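Long-range contact in Low temperature requirement C protein (PDB 1Y9I), which probably acts as a phosphatidylglycerophosphatase, a lipid phosphatase of the PgpA family, and binds calcium and magnesium ions: residues E30-L35 with A149-A154. Residues are numbered along the deposited sequence; the frame is centred on the assembly and turned at random.
Sequences ELVLFL and AIAAAA
Ala151 presses its methyl group into the face that Leu31, Val32 and Leu35 offer on the neighbouring helix, and it loses the most surface to the contact. Its CB meets Leu31 CB at 3.6 Å, close to the backbone of the other helix, and the CA atoms of Val32 and Ala151 come within 5.1 Å. So small a side chain suits this place because the axes of the two segments pass only 8.6 Å apart, crossing at -54°.

Val32 reaches across with one branch. Its CG1 lies anti to the backbone N (chi1 175°), which leaves CG2 beside that N and directed at the second helix, where it touches Ala154 CB at 3.5 Å and also rests against the carbonyl oxygen of Ala151. The bare methyl of Ala154 leaves room for so close an approach. Leu35, one turn beyond Leu31, brings CD1 to within 3.9 Å of Ala151 O. Leu35 CD1 also lies 4.0 Å from Ala152 CA; leucine, longer than valine, can reach the backbone there.

No hydrogen bond joins the segments; the match is one of apolar shape. Around it, Val32 also touches Cys48 and Val52 of helix 45-56, while Leu31 touches Ile120 and Leu35 touches Asn116 of helix 114-123. This is a buried helix-helix crossing within an all-helical bundle, where alanines let helix 143-160, which also carries the magnesium ligands Asp144 and Asp145, lie close to helix 25-36.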
loop_
_atom_site.group_PDB
_atom_site.type_symbol
_atom_site.label_atom_id
_atom_site.label_comp_id
_atom_site.label_asym_id
_atom_site.label_seq_id
_atom_site.Cartn_x
_atom_site.Cartn_y
_atom_site.Cartn_z
ATOM N N GLU A 30 -17.475 -13.648 14.001
ATOM C CA GLU A 30 -18.022 -14.705 13.157
ATOM C C GLU A 30 -17.324 -14.725 11.797
ATOM O O GLU A 30 -17.163 -15.784 11.183
ATOM C CB GLU A 30 -19.528 -14.498 12.962
ATOM C CG GLU A 30 -20.368 -14.879 14.170
ATOM C CD GLU A 30 -20.570 -16.379 14.291
ATOM O OE1 GLU A 30 -19.567 -17.117 14.377
ATOM O OE2 GLU A 30 -21.738 -16.823 14.298
ATOM N N LEU A 31 -16.916 -13.546 11.335
ATOM C CA LEU A 31 -16.221 -13.411 10.058
ATOM C C LEU A 31 -14.823 -14.000 10.182
ATOM O O LEU A 31 -14.325 -14.649 9.264
ATOM C CB LEU A 31 -16.113 -11.929 9.654
ATOM C CG LEU A 31 -17.403 -11.156 9.344
ATOM C CD1 LEU A 31 -17.060 -9.707 8.934
ATOM C CD2 LEU A 31 -18.156 -11.848 8.227
ATOM N N VAL A 32 -14.179 -13.747 11.314
ATOM C CA VAL A 32 -12.842 -14.277 11.542
ATOM C C VAL A 32 -12.944 -15.802 11.565
ATOM O O VAL A 32 -12.089 -16.501 11.027
ATOM C CB VAL A 32 -12.271 -13.784 12.884
ATOM C CG1 VAL A 32 -10.922 -14.446 13.151
ATOM C CG2 VAL A 32 -12.125 -12.262 12.860
ATOM N N LEU A 33 -14.001 -16.314 12.187
ATOM C CA LEU A 33 -14.212 -17.759 12.266
ATOM C C LEU A 33 -14.368 -18.303 10.843
ATOM O O LEU A 33 -13.780 -19.324 10.485
ATOM C CB LEU A 33 -15.470 -18.061 13.090
ATOM C CG LEU A 33 -15.798 -19.535 13.354
ATOM C CD1 LEU A 33 -14.687 -20.170 14.176
ATOM C CD2 LEU A 33 -17.127 -19.637 14.089
ATOM N N PHE A 34 -15.153 -17.594 10.035
ATOM C CA PHE A 34 -15.403 -17.972 8.644
ATOM C C PHE A 34 -14.098 -18.040 7.844
ATOM O O PHE A 34 -13.917 -18.910 6.990
ATOM C CB PHE A 34 -16.337 -16.942 8.002
ATOM C CG PHE A 34 -16.619 -17.197 6.551
ATOM C CD1 PHE A 34 -17.559 -18.149 6.165
ATOM C CD2 PHE A 34 -15.944 -16.485 5.569
ATOM C CE1 PHE A 34 -17.820 -18.388 4.818
ATOM C CE2 PHE A 34 -16.196 -16.717 4.220
ATOM C CZ PHE A 34 -17.138 -17.670 3.845
ATOM N N LEU A 35 -13.194 -17.108 8.125
ATOM C CA LEU A 35 -11.911 -17.044 7.430
ATOM C C LEU A 35 -10.860 -18.063 7.863
ATOM O O LEU A 35 -10.055 -18.509 7.043
ATOM C CB LEU A 35 -11.298 -15.660 7.606
ATOM C CG LEU A 35 -12.002 -14.471 6.959
ATOM C CD1 LEU A 35 -11.284 -13.188 7.355
ATOM C CD2 LEU A 35 -11.993 -14.639 5.450
ATOM N N ALA A 149 -12.181 -5.564 6.725
ATOM C CA ALA A 149 -10.770 -5.350 7.041
ATOM C C ALA A 149 -10.435 -5.702 8.491
ATOM O O ALA A 149 -9.367 -6.249 8.774
ATOM C CB ALA A 149 -10.384 -3.909 6.755
ATOM N N ILE A 150 -11.329 -5.369 9.412
ATOM C CA ILE A 150 -11.093 -5.695 10.816
ATOM C C ILE A 150 -11.050 -7.221 10.950
ATOM O O ILE A 150 -10.223 -7.763 11.678
ATOM C CB ILE A 150 -12.205 -5.122 11.728
ATOM C CG1 ILE A 150 -12.070 -3.598 11.815
ATOM C CG2 ILE A 150 -12.094 -5.717 13.137
ATOM C CD1 ILE A 150 -13.269 -2.893 12.438
ATOM N N ALA A 151 -11.937 -7.906 10.232
ATOM C CA ALA A 151 -11.976 -9.370 10.265
ATOM C C ALA A 151 -10.674 -9.960 9.719
ATOM O O ALA A 151 -10.091 -10.877 10.311
ATOM C CB ALA A 151 -13.169 -9.878 9.449
ATOM N N ALA A 152 -10.223 -9.434 8.585
ATOM C CA ALA A 152 -8.997 -9.905 7.956
ATOM C C ALA A 152 -7.781 -9.624 8.833
ATOM O O ALA A 152 -6.872 -10.448 8.928
ATOM C CB ALA A 152 -8.821 -9.245 6.588
ATOM N N ALA A 153 -7.754 -8.453 9.461
ATOM C CA ALA A 153 -6.640 -8.105 10.331
ATOM C C ALA A 153 -6.633 -9.049 11.530
ATOM O O ALA A 153 -5.572 -9.536 11.940
ATOM C CB ALA A 153 -6.764 -6.653 10.798
ATOM N N ALA A 154 -7.817 -9.301 12.086
ATOM C CA ALA A 154 -7.964 -10.186 13.234
ATOM C C ALA A 154 -7.548 -11.605 12.851
ATOM O O ALA A 154 -6.913 -12.301 13.642
ATOM C CB ALA A 154 -9.418 -10.171 13.735
#